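Local structure of putative glycosyltransferase (GalT1) (Streptococcus parasanguinis, 4PHR) at residues A[51-56]-A[180-185]; A[122-127]-A[241-246]; A[229-234]-A[249-254]. The protein probably transfers a sugar from a UDP-linked donor to an acceptor, this chain being its GT-D-fold domain with UDP and manganese bound. One frame throughout, in Å; residues are numbered along the deposited sequence.

Interaction 1 of 3, residues A[51-56]-A[180-185]; sequences DYNEKL and NAFQYY. With UDP (uridine-5'-diphosphate), chain B.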
loop_
_atom_site.group_PDB
_atom_site.type_symbol
_atom_site.label_atom_id
_atom_site.label_comp_id
_atom_site.label_asym_id
_atom_site.label_seq_id
_atom_site.Cartn_x
_atom_site.Cartn_y
_atom_site.Cartn_z
ATOM N N ASP A 51 13.719 9.065 -3.067
ATOM C CA ASP A 51 14.625 9.385 -4.163
ATOM C C ASP A 51 14.904 8.143 -5.005
ATOM O O ASP A 51 14.935 7.020 -4.491
ATOM C CB ASP A 51 15.955 9.926 -3.625
ATOM C CG ASP A 51 15.799 11.230 -2.861
ATOM O OD1 ASP A 51 16.744 11.607 -2.138
ATOM O OD2 ASP A 51 14.741 11.888 -2.986
ATOM N N TYR A 52 15.136 8.343 -6.297
ATOM C CA TYR A 52 15.569 7.239 -7.139
ATOM C C TYR A 52 16.772 6.519 -6.533
ATOM O O TYR A 52 17.720 7.141 -6.042
ATOM C CB TYR A 52 15.892 7.692 -8.567
ATOM C CG TYR A 52 16.427 6.560 -9.419
ATOM C CD1 TYR A 52 15.573 5.577 -9.908
ATOM C CD2 TYR A 52 17.786 6.439 -9.690
ATOM C CE1 TYR A 52 16.044 4.527 -10.663
ATOM C CE2 TYR A 52 18.272 5.386 -10.451
ATOM C CZ TYR A 52 17.396 4.432 -10.933
ATOM O OH TYR A 52 17.861 3.380 -11.693
ATOM N N ASN A 53 16.715 5.200 -6.582
ATOM C CA ASN A 53 17.808 4.359 -6.129
ATOM C C ASN A 53 17.844 3.137 -7.034
ATOM O O ASN A 53 16.837 2.455 -7.199
ATOM C CB ASN A 53 17.594 3.967 -4.663
ATOM C CG ASN A 53 18.689 3.069 -4.132
ATOM O OD1 ASN A 53 18.782 1.898 -4.503
ATOM N ND2 ASN A 53 19.523 3.610 -3.252
ATOM N N GLU A 54 18.995 2.871 -7.640
ATOM C CA GLU A 54 19.092 1.804 -8.631
ATOM C C GLU A 54 18.861 0.412 -8.056
ATOM O O GLU A 54 18.244 -0.429 -8.703
ATOM C CB GLU A 54 20.440 1.857 -9.358
ATOM C CG GLU A 54 20.546 0.876 -10.522
ATOM C CD GLU A 54 21.765 1.118 -11.391
ATOM O OE1 GLU A 54 22.703 1.802 -10.928
ATOM O OE2 GLU A 54 21.782 0.626 -12.541
ATOM N N LYS A 55 19.348 0.164 -6.844
ATOM C CA LYS A 55 19.135 -1.134 -6.212
ATOM C C LYS A 55 17.654 -1.350 -5.912
ATOM O O LYS A 55 17.120 -2.441 -6.111
ATOM C CB LYS A 55 19.961 -1.254 -4.929
ATOM C CG LYS A 55 21.457 -1.348 -5.169
ATOM C CD LYS A 55 22.221 -1.481 -3.853
ATOM C CE LYS A 55 23.646 -1.956 -4.083
ATOM N NZ LYS A 55 24.414 -1.020 -4.947
ATOM N N LEU A 56 16.992 -0.303 -5.432
ATOM C CA LEU A 56 15.559 -0.360 -5.182
ATOM C C LEU A 56 14.807 -0.626 -6.490
ATOM O O LEU A 56 13.920 -1.481 -6.548
ATOM C CB LEU A 56 15.092 0.955 -4.553
ATOM C CG LEU A 56 13.587 1.141 -4.353
ATOM C CD1 LEU A 56 12.980 -0.015 -3.561
ATOM C CD2 LEU A 56 13.303 2.478 -3.668
ATOM N N ASN A 180 12.739 8.450 2.172
ATOM C CA ASN A 180 14.003 7.765 1.890
ATOM C C ASN A 180 14.291 6.614 2.839
ATOM O O ASN A 180 15.434 6.413 3.257
ATOM C CB ASN A 180 15.176 8.747 1.880
ATOM C CG ASN A 180 15.180 9.603 0.644
ATOM O OD1 ASN A 180 14.527 9.283 -0.349
ATOM N ND2 ASN A 180 15.911 10.703 0.694
ATOM N N ALA A 181 13.259 5.849 3.179
ATOM C CA ALA A 181 13.451 4.734 4.090
ATOM C C ALA A 181 14.374 3.669 3.501
ATOM O O ALA A 181 14.990 2.905 4.243
ATOM C CB ALA A 181 12.119 4.131 4.484
ATOM N N PHE A 182 14.487 3.618 2.176
ATOM C CA PHE A 182 15.283 2.557 1.567
ATOM C C PHE A 182 16.746 2.603 1.993
ATOM O O PHE A 182 17.423 1.576 2.025
ATOM C CB PHE A 182 15.186 2.547 0.036
ATOM C CG PHE A 182 15.822 1.325 -0.579
ATOM C CD1 PHE A 182 15.221 0.082 -0.447
ATOM C CD2 PHE A 182 17.035 1.412 -1.244
ATOM C CE1 PHE A 182 15.810 -1.055 -0.989
ATOM C CE2 PHE A 182 17.636 0.281 -1.783
ATOM C CZ PHE A 182 17.023 -0.952 -1.655
ATOM N N GLN A 183 17.221 3.788 2.344
ATOM C CA GLN A 183 18.590 3.923 2.819
ATOM C C GLN A 183 18.870 3.021 4.018
ATOM O O GLN A 183 20.001 2.582 4.234
ATOM C CB GLN A 183 18.889 5.366 3.192
ATOM C CG GLN A 183 20.304 5.532 3.693
ATOM C CD GLN A 183 20.653 6.965 3.987
ATOM O OE1 GLN A 183 20.700 7.803 3.086
ATOM N NE2 GLN A 183 20.904 7.259 5.258
ATOM N N TYR A 184 17.836 2.748 4.801
ATOM C CA TYR A 184 17.983 1.963 6.016
ATOM C C TYR A 184 17.435 0.557 5.843
ATOM O O TYR A 184 17.121 -0.110 6.829
ATOM C CB TYR A 184 17.278 2.669 7.179
ATOM C CG TYR A 184 17.844 4.041 7.449
ATOM C CD1 TYR A 184 17.336 5.163 6.806
ATOM C CD2 TYR A 184 18.908 4.211 8.324
ATOM C CE1 TYR A 184 17.865 6.419 7.040
ATOM C CE2 TYR A 184 19.440 5.460 8.565
ATOM C CZ TYR A 184 18.915 6.560 7.919
ATOM O OH TYR A 184 19.446 7.804 8.156
ATOM N N TYR A 185 17.346 0.093 4.595
ATOM C CA TYR A 185 16.636 -1.151 4.329
ATOM C C TYR A 185 17.137 -2.360 5.125
ATOM O O TYR A 185 16.333 -3.095 5.710
ATOM C CB TYR A 185 16.606 -1.511 2.846
ATOM C CG TYR A 185 15.860 -2.799 2.656
ATOM C CD1 TYR A 185 14.475 -2.832 2.764
ATOM C CD2 TYR A 185 16.531 -3.994 2.443
ATOM C CE1 TYR A 185 13.778 -4.013 2.632
ATOM C CE2 TYR A 185 15.842 -5.184 2.309
ATOM C CZ TYR A 185 14.465 -5.187 2.409
ATOM O OH TYR A 185 13.770 -6.362 2.276
HETATM N N1 UDP B . 6.290 6.169 3.748
HETATM C C2 UDP B . 7.245 6.246 4.732
HETATM N N3 UDP B . 8.575 6.308 4.391
HETATM C C4 UDP B . 8.962 6.288 3.073
HETATM C C5 UDP B . 7.996 6.206 2.070
HETATM C C6 UDP B . 6.659 6.293 2.439
HETATM O O2 UDP B . 6.919 6.287 5.918
HETATM O O4 UDP B . 10.171 6.318 2.819
HETATM C "C1'" UDP B . 4.881 6.020 4.141
HETATM C "C2'" UDP B . 3.947 7.195 4.030
HETATM O "O2'" UDP B . 4.094 8.055 5.140
HETATM C "C3'" UDP B . 2.609 6.489 4.025
HETATM C "C4'" UDP B . 2.908 5.199 3.280
HETATM O "O4'" UDP B . 4.331 5.062 3.259
HETATM O "O3'" UDP B . 2.228 6.166 5.345
HETATM C "C5'" UDP B . 2.347 5.215 1.863
HETATM O "O5'" UDP B . 2.735 4.014 1.208
HETATM P PA UDP B . 2.346 3.710 -0.324
HETATM O O1A UDP B . 3.032 4.672 -1.208
HETATM O O2A UDP B . 2.654 2.277 -0.547
HETATM O O3A UDP B . 0.756 4.019 -0.320
HETATM P PB UDP B . -0.419 3.811 -1.429
HETATM O O1B UDP B . -0.719 5.175 -1.954
HETATM O O2B UDP B . -1.544 3.261 -0.637
HETATM O O3B UDP B . 0.080 2.896 -2.504
#
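Two halves of this contact differ sharply: a packed one round the Phe-182 ring, which lies against the start of helix 54-64, and a polar one near the surface, where Asp-51 meets Asn-180. In the packed half, Phe-182 CG is anti to the backbone N (chi1 -171°), which swings the ring out of the 3-10 turn 181-183 onto Leu-56. Leu-56 CB sits 3.8 Å from the ring centroid and almost on its normal, a CH-pi contact over one face, while Leu-56 CD1 reaches Phe-182 CD1 at 3.8 Å. Lys-55 CB lies at the ring edge before the rest of that side chain leads away. Asn-53 crosses the ring at about a right angle, its OD1 3.4 Å from Phe-182 CE2. That oxygen is held by its role as N-cap: Leu-56 N donates to Asn-53 OD1 (3.0 Å) in the carbonyl plane, on a lone pair, so the cap is set beside the aromatic ring.

The Asp-51 side is solvent-exposed and thinly packed, held by one good bond and one weak one. Asp-51 N gives a nearly straight bond to Asn-180 OD1 (2.8 Å), arriving nearly along the C=O axis. The return bond, Asn-180 ND2 to Asp-51 OD1, is weak at 3.1 Å, and the carboxylate and amide planes stand 71° apart. Next along the chain, Ala-181 N donates to UDP O4 (3.1 Å); the loop thus holds the uracil O4 with a backbone N-H, consistent with a role in base recognition. Pro-177 and Lys-210 also contribute to the nucleotide pocket.

In the fold, the loop leads from strand 170-176 of the five-stranded parallel sheet to helix 185-195, and helix 206-218 borders the contact, with Val-211 touching Leu-56 and Thr-208 touching Phe-182.

Interaction 2 of 3, residues A[122-127]-A[241-246]; sequences PYIDLI and TYKVKL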
loop_
_atom_site.group_PDB
_atom_site.type_symbol
_atom_site.label_atom_id
_atom_site.label_comp_id
_atom_site.label_asym_id
_atom_site.label_seq_id
_atom_site.Cartn_x
_atom_site.Cartn_y
_atom_site.Cartn_z
ATOM N N PRO A 122 -9.746 2.455 -0.585
ATOM C CA PRO A 122 -11.103 1.944 -0.807
ATOM C C PRO A 122 -12.204 2.999 -0.767
ATOM O O PRO A 122 -13.363 2.616 -0.627
ATOM C CB PRO A 122 -11.302 0.980 0.377
ATOM C CG PRO A 122 -9.995 1.014 1.181
ATOM C CD PRO A 122 -9.342 2.296 0.817
ATOM N N TYR A 123 -11.877 4.283 -0.876
ATOM C CA TYR A 123 -12.908 5.296 -0.641
ATOM C C TYR A 123 -12.867 6.550 -1.517
ATOM O O TYR A 123 -13.805 6.810 -2.275
ATOM C CB TYR A 123 -12.903 5.699 0.847
ATOM C CG TYR A 123 -13.892 6.798 1.203
ATOM C CD1 TYR A 123 -15.246 6.528 1.334
ATOM C CD2 TYR A 123 -13.463 8.103 1.417
ATOM C CE1 TYR A 123 -16.149 7.527 1.649
ATOM C CE2 TYR A 123 -14.360 9.113 1.731
ATOM C CZ TYR A 123 -15.701 8.816 1.849
ATOM O OH TYR A 123 -16.603 9.812 2.164
ATOM N N ILE A 124 -11.805 7.339 -1.404
ATOM C CA ILE A 124 -11.869 8.738 -1.849
ATOM C C ILE A 124 -12.031 8.931 -3.363
ATOM O O ILE A 124 -12.675 9.889 -3.802
ATOM C CB ILE A 124 -10.673 9.580 -1.314
ATOM C CG1 ILE A 124 -11.026 11.073 -1.282
ATOM C CG2 ILE A 124 -9.422 9.308 -2.126
ATOM C CD1 ILE A 124 -12.097 11.433 -0.275
ATOM N N ASP A 125 -11.475 8.021 -4.158
ATOM C CA ASP A 125 -11.540 8.171 -5.608
ATOM C C ASP A 125 -12.776 7.544 -6.254
ATOM O O ASP A 125 -12.986 7.678 -7.454
ATOM C CB ASP A 125 -10.265 7.639 -6.273
ATOM C CG ASP A 125 -9.107 8.628 -6.196
ATOM O OD1 ASP A 125 -9.349 9.820 -5.903
ATOM O OD2 ASP A 125 -7.957 8.214 -6.442
ATOM N N LEU A 126 -13.599 6.879 -5.457
ATOM C CA LEU A 126 -14.803 6.242 -5.971
ATOM C C LEU A 126 -15.942 7.240 -6.140
ATOM O O LEU A 126 -16.168 8.094 -5.283
ATOM C CB LEU A 126 -15.258 5.129 -5.033
ATOM C CG LEU A 126 -14.325 3.940 -4.866
ATOM C CD1 LEU A 126 -14.869 3.010 -3.796
ATOM C CD2 LEU A 126 -14.155 3.216 -6.192
ATOM N N ILE A 127 -16.665 7.123 -7.250
ATOM C CA ILE A 127 -17.881 7.898 -7.440
ATOM C C ILE A 127 -18.942 7.421 -6.460
ATOM O O ILE A 127 -19.572 8.222 -5.767
ATOM C CB ILE A 127 -18.429 7.735 -8.864
ATOM C CG1 ILE A 127 -17.445 8.321 -9.874
ATOM C CG2 ILE A 127 -19.789 8.407 -8.987
ATOM C CD1 ILE A 127 -17.769 7.979 -11.301
ATOM N N THR A 241 -15.590 14.311 0.933
ATOM C CA THR A 241 -15.890 14.229 -0.490
ATOM C C THR A 241 -14.659 14.563 -1.324
ATOM O O THR A 241 -14.622 14.305 -2.529
ATOM C CB THR A 241 -17.051 15.162 -0.871
ATOM O OG1 THR A 241 -16.769 16.487 -0.407
ATOM C CG2 THR A 241 -18.344 14.680 -0.232
ATOM N N TYR A 242 -13.651 15.137 -0.673
ATOM C CA TYR A 242 -12.390 15.465 -1.327
ATOM C C TYR A 242 -11.243 15.141 -0.379
ATOM O O TYR A 242 -11.472 14.872 0.794
ATOM C CB TYR A 242 -12.359 16.944 -1.725
ATOM C CG TYR A 242 -12.237 17.904 -0.557
ATOM C CD1 TYR A 242 -13.356 18.298 0.168
ATOM C CD2 TYR A 242 -11.002 18.424 -0.187
ATOM C CE1 TYR A 242 -13.247 19.179 1.232
ATOM C CE2 TYR A 242 -10.883 19.304 0.875
ATOM C CZ TYR A 242 -12.009 19.678 1.581
ATOM O OH TYR A 242 -11.894 20.554 2.638
ATOM N N LYS A 243 -10.015 15.168 -0.887
ATOM C CA LYS A 243 -8.842 14.839 -0.078
ATOM C C LYS A 243 -8.473 15.953 0.897
ATOM O O LYS A 243 -7.692 16.850 0.572
ATOM C CB LYS A 243 -7.653 14.487 -0.975
ATOM C CG LYS A 243 -7.878 13.221 -1.780
ATOM C CD LYS A 243 -6.680 12.870 -2.636
ATOM C CE LYS A 243 -7.024 11.749 -3.601
ATOM N NZ LYS A 243 -5.891 11.417 -4.508
ATOM N N VAL A 244 -9.037 15.884 2.097
ATOM C CA VAL A 244 -8.823 16.912 3.103
ATOM C C VAL A 244 -7.552 16.637 3.900
ATOM O O VAL A 244 -7.232 15.495 4.216
ATOM C CB VAL A 244 -10.042 17.041 4.049
ATOM C CG1 VAL A 244 -10.345 15.715 4.712
ATOM C CG2 VAL A 244 -9.813 18.124 5.091
ATOM N N LYS A 245 -6.814 17.692 4.209
ATOM C CA LYS A 245 -5.570 17.533 4.935
ATOM C C LYS A 245 -5.858 17.150 6.381
ATOM O O LYS A 245 -6.685 17.769 7.049
ATOM C CB LYS A 245 -4.764 18.830 4.892
ATOM C CG LYS A 245 -3.353 18.687 5.423
ATOM C CD LYS A 245 -2.648 20.026 5.456
ATOM C CE LYS A 245 -1.205 19.876 5.905
ATOM N NZ LYS A 245 -0.416 19.045 4.953
ATOM N N LEU A 246 -5.184 16.109 6.857
ATOM C CA LEU A 246 -5.230 15.769 8.266
ATOM C C LEU A 246 -4.152 16.602 8.957
ATOM O O LEU A 246 -3.094 16.863 8.387
ATOM C CB LEU A 246 -5.003 14.267 8.451
ATOM C CG LEU A 246 -5.878 13.423 7.512
ATOM C CD1 LEU A 246 -5.511 11.949 7.558
ATOM C CD2 LEU A 246 -7.361 13.625 7.803
HETATM O O HOH W 1 -12.414 12.697 -4.054
#
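A type I beta turn, Tyr-123 to Leu-126, in the GT-D fold meets an irregular loop whose Lys-243 is the centre of an inverse gamma turn. The turn closes through Leu-126 N to Tyr-123 O, and it presents Ile-124 to the other loop.

Ile-124 makes the largest share of the contact. From CB, which points toward 241-246, the side chain divides. CG1 is anti to the backbone N (chi1 -157°) and touches Lys-243 CG at 3.8 Å; beyond it CD1 ends over the backbone, 3.7 Å from Tyr-242 O and close to the carbonyl carbon of Thr-241. The other branch, CG2, takes the crowded position between the backbone N and the carbonyl carbon and meets Lys-243 CE at 3.7 Å. The two branches therefore touch the lysine at different heights, and its chain, extended beyond CG, runs obliquely across the isoleucine. Trp-235 of helix 229-238 also packs against both Ile-124 and Lys-243.

At the lysine tip the charges are not joined within the contact. Asp-125 OD1 lies 3.8 Å from Lys-243 CE and 4.1 Å from Lys-243 NZ, too far for a salt bridge, though the opposite charges probably still attract. The ammonium group instead has Glu-253 as its salt-bridge partner, close to Arg-121, a UDP-binding residue. The turn is also held by Glu-232, whose OE1 accepts a hydrogen bond from Ile-124 N.

No direct hydrogen bond joins the two loops. One water spans them, donating one proton to Ile-124 O at 2.8 Å and the other to Thr-241 O at 3.1 Å.

Interaction 3 of 3, residues A[229-234]-A[249-254]; sequences IDSEYE and KHTAEF. With UDP (uridine-5'-diphosphate), chain B.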
loop_
_atom_site.group_PDB
_atom_site.type_symbol
_atom_site.label_atom_id
_atom_site.label_comp_id
_atom_site.label_asym_id
_atom_site.label_seq_id
_atom_site.Cartn_x
_atom_site.Cartn_y
_atom_site.Cartn_z
ATOM N N ILE A 229 -3.710 3.289 3.796
ATOM C CA ILE A 229 -5.007 2.882 4.337
ATOM C C ILE A 229 -5.519 3.842 5.424
ATOM O O ILE A 229 -6.715 4.118 5.508
ATOM C CB ILE A 229 -4.996 1.416 4.869
ATOM C CG1 ILE A 229 -6.416 0.972 5.216
ATOM C CG2 ILE A 229 -4.043 1.257 6.051
ATOM C CD1 ILE A 229 -7.342 0.989 4.020
ATOM N N ASP A 230 -4.623 4.380 6.247
ATOM C CA ASP A 230 -5.072 5.253 7.325
ATOM C C ASP A 230 -5.747 6.531 6.827
ATOM O O ASP A 230 -6.769 6.951 7.380
ATOM C CB ASP A 230 -3.929 5.629 8.269
ATOM C CG ASP A 230 -4.400 6.519 9.404
ATOM O OD1 ASP A 230 -4.847 5.979 10.444
ATOM O OD2 ASP A 230 -4.339 7.761 9.249
ATOM N N SER A 231 -5.161 7.166 5.813
ATOM C CA SER A 231 -5.749 8.382 5.252
ATOM C C SER A 231 -7.137 8.092 4.720
ATOM O O SER A 231 -8.075 8.864 4.949
ATOM C CB SER A 231 -4.898 8.932 4.104
ATOM O OG SER A 231 -3.640 9.378 4.565
ATOM N N GLU A 232 -7.259 6.988 3.984
ATOM C CA GLU A 232 -8.537 6.611 3.388
ATOM C C GLU A 232 -9.580 6.335 4.473
ATOM O O GLU A 232 -10.744 6.741 4.358
ATOM C CB GLU A 232 -8.349 5.406 2.469
ATOM C CG GLU A 232 -7.580 5.752 1.189
ATOM C CD GLU A 232 -8.498 6.092 0.022
ATOM O OE1 GLU A 232 -9.733 6.120 0.212
ATOM O OE2 GLU A 232 -7.984 6.324 -1.095
ATOM N N TYR A 233 -9.165 5.674 5.548
ATOM C CA TYR A 233 -10.088 5.389 6.632
ATOM C C TYR A 233 -10.536 6.681 7.314
ATOM O O TYR A 233 -11.707 6.841 7.638
ATOM C CB TYR A 233 -9.470 4.419 7.643
ATOM C CG TYR A 233 -10.461 3.922 8.666
ATOM C CD1 TYR A 233 -11.559 3.164 8.280
ATOM C CD2 TYR A 233 -10.314 4.224 10.015
ATOM C CE1 TYR A 233 -12.484 2.713 9.217
ATOM C CE2 TYR A 233 -11.231 3.775 10.955
ATOM C CZ TYR A 233 -12.306 3.014 10.547
ATOM O OH TYR A 233 -13.223 2.573 11.483
ATOM N N GLU A 234 -9.610 7.609 7.531
ATOM C CA GLU A 234 -9.970 8.890 8.145
ATOM C C GLU A 234 -10.954 9.658 7.262
ATOM O O GLU A 234 -11.937 10.217 7.746
ATOM C CB GLU A 234 -8.722 9.744 8.392
ATOM C CG GLU A 234 -7.788 9.206 9.465
ATOM C CD GLU A 234 -8.078 9.758 10.835
ATOM O OE1 GLU A 234 -8.981 10.609 10.958
ATOM O OE2 GLU A 234 -7.395 9.337 11.788
ATOM N N LYS A 249 -1.039 14.092 11.358
ATOM C CA LYS A 249 -0.237 13.020 10.797
ATOM C C LYS A 249 -0.101 13.236 9.303
ATOM O O LYS A 249 -0.696 14.154 8.747
ATOM C CB LYS A 249 -0.895 11.666 11.068
ATOM C CG LYS A 249 -2.296 11.553 10.500
ATOM C CD LYS A 249 -2.863 10.144 10.603
ATOM C CE LYS A 249 -3.590 9.931 11.912
ATOM N NZ LYS A 249 -4.295 8.615 11.942
ATOM N N HIS A 250 0.684 12.382 8.662
ATOM C CA HIS A 250 0.797 12.352 7.206
ATOM C C HIS A 250 -0.568 12.167 6.539
ATOM O O HIS A 250 -1.388 11.392 7.018
ATOM C CB HIS A 250 1.706 11.176 6.826
ATOM C CG HIS A 250 1.748 10.884 5.359
ATOM N ND1 HIS A 250 2.485 11.639 4.474
ATOM C CD2 HIS A 250 1.153 9.915 4.627
ATOM C CE1 HIS A 250 2.343 11.143 3.258
ATOM N NE2 HIS A 250 1.537 10.100 3.323
ATOM N N THR A 251 -0.797 12.863 5.429
ATOM C CA THR A 251 -1.990 12.643 4.619
ATOM C C THR A 251 -1.616 12.223 3.202
ATOM O O THR A 251 -0.803 12.877 2.558
ATOM C CB THR A 251 -2.852 13.918 4.494
ATOM O OG1 THR A 251 -3.132 14.456 5.790
ATOM C CG2 THR A 251 -4.168 13.583 3.819
ATOM N N ALA A 252 -2.239 11.149 2.713
ATOM C CA ALA A 252 -2.065 10.713 1.327
ATOM C C ALA A 252 -2.244 11.878 0.358
ATOM O O ALA A 252 -3.178 12.668 0.498
ATOM C CB ALA A 252 -3.063 9.611 0.992
ATOM N N GLU A 253 -1.342 11.963 -0.616
ATOM C CA GLU A 253 -1.371 12.943 -1.713
ATOM C C GLU A 253 -0.921 14.348 -1.330
ATOM O O GLU A 253 -0.848 15.244 -2.173
ATOM C CB GLU A 253 -2.718 12.959 -2.441
ATOM C CG GLU A 253 -2.877 11.822 -3.460
ATOM C CD GLU A 253 -3.262 10.499 -2.829
ATOM O OE1 GLU A 253 -4.375 10.409 -2.275
ATOM O OE2 GLU A 253 -2.458 9.547 -2.888
ATOM N N PHE A 254 -0.604 14.534 -0.058
ATOM C CA PHE A 254 0.101 15.730 0.375
ATOM C C PHE A 254 1.559 15.329 0.477
ATOM O O PHE A 254 1.966 14.654 1.422
ATOM C CB PHE A 254 -0.458 16.233 1.701
ATOM C CG PHE A 254 -1.829 16.828 1.578
ATOM C CD1 PHE A 254 -2.943 16.015 1.450
ATOM C CD2 PHE A 254 -2.001 18.197 1.569
ATOM C CE1 PHE A 254 -4.199 16.558 1.324
ATOM C CE2 PHE A 254 -3.256 18.749 1.447
ATOM C CZ PHE A 254 -4.358 17.931 1.323
HETATM N N1 UDP B . 6.290 6.169 3.748
HETATM C C2 UDP B . 7.245 6.246 4.732
HETATM N N3 UDP B . 8.575 6.308 4.391
HETATM C C4 UDP B . 8.962 6.288 3.073
HETATM C C5 UDP B . 7.996 6.206 2.070
HETATM C C6 UDP B . 6.659 6.293 2.439
HETATM O O2 UDP B . 6.919 6.287 5.918
HETATM O O4 UDP B . 10.171 6.318 2.819
HETATM C "C1'" UDP B . 4.881 6.020 4.141
HETATM C "C2'" UDP B . 3.947 7.195 4.030
HETATM O "O2'" UDP B . 4.094 8.055 5.140
HETATM C "C3'" UDP B . 2.609 6.489 4.025
HETATM C "C4'" UDP B . 2.908 5.199 3.280
HETATM O "O4'" UDP B . 4.331 5.062 3.259
HETATM O "O3'" UDP B . 2.228 6.166 5.345
HETATM C "C5'" UDP B . 2.347 5.215 1.863
HETATM O "O5'" UDP B . 2.735 4.014 1.208
HETATM P PA UDP B . 2.346 3.710 -0.324
HETATM O O1A UDP B . 3.032 4.672 -1.208
HETATM O O2A UDP B . 2.654 2.277 -0.547
HETATM O O3A UDP B . 0.756 4.019 -0.320
HETATM P PB UDP B . -0.419 3.811 -1.429
HETATM O O1B UDP B . -0.719 5.175 -1.954
HETATM O O2B UDP B . -1.544 3.261 -0.637
HETATM O O3B UDP B . 0.080 2.896 -2.504
HETATM O O HOH W 2 -3.342 9.309 7.230
#
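Beside the UDP pocket, the first turns of helix 229-238 are tied to the loop 249-254 that carries the pocket residue His-250. Lys-249 meets Asp-230 and Glu-234 tip to tip, its chain bent at chi3 (89°). Lys-249 NZ donates to Asp-230 OD2 at 2.8 Å, on the syn lone pair, with a weak second bond to Asp-230 OD1. The same nitrogen meets Glu-234 OE2 at 3.2 Å, from above that carboxylate plane. Asp-230 and Glu-234, one helical turn apart, thus share the ammonium group in a largely buried salt-bridge network; Gly-159 N is a further partner of Asp-230 OD1, and Asn-162 of Glu-234.

Further along, the loop makes a type II beta turn, Thr-251 to Phe-254, in this GT-D fold. Its Ala-252 N donates to Ser-231 OG (2.9 Å, 167°), a nearly straight bond that joins the turn to the helix, and Ala-252 CB packs on Ser-231 CB at 3.7 Å. A water between the helix and the loop backbone can donate to either Asp-230 OD2 (2.7 Å) or His-250 O (2.9 Å).

With CG anti to the backbone N (chi1 171°), the His-250 ring turns a face to the ribose; UDP O2' lies 3.5 Å above the imidazole plane, over its centre. Asp-257 OD1 is bonded to His-250 ND1, and His-228 NE2 to His-250 NE2.

Overall arrangement
All three interactions lie in the GT-D fold domain. Interactions 2 and 3 are neighbours, with centres 9 Å apart, joined by the Lys-243 to Glu-253 salt bridge and by a probable hydrogen bond from Leu-246 N to Thr-251 OG1; helix 229-238 supplies one side of interaction 3 and packs against interaction 2. Interaction 1 stands apart, its centre 22 Å from interaction 3 and 29 Å from interaction 2. Along the chain it closes before interaction 3 opens, while its segments alternate with those of interaction 2, as do those of interactions 2 and 3. Interactions 1 and 3 bring distant loops to UDP, at the uracil and the ribose, and interaction 2 backs onto interaction 3.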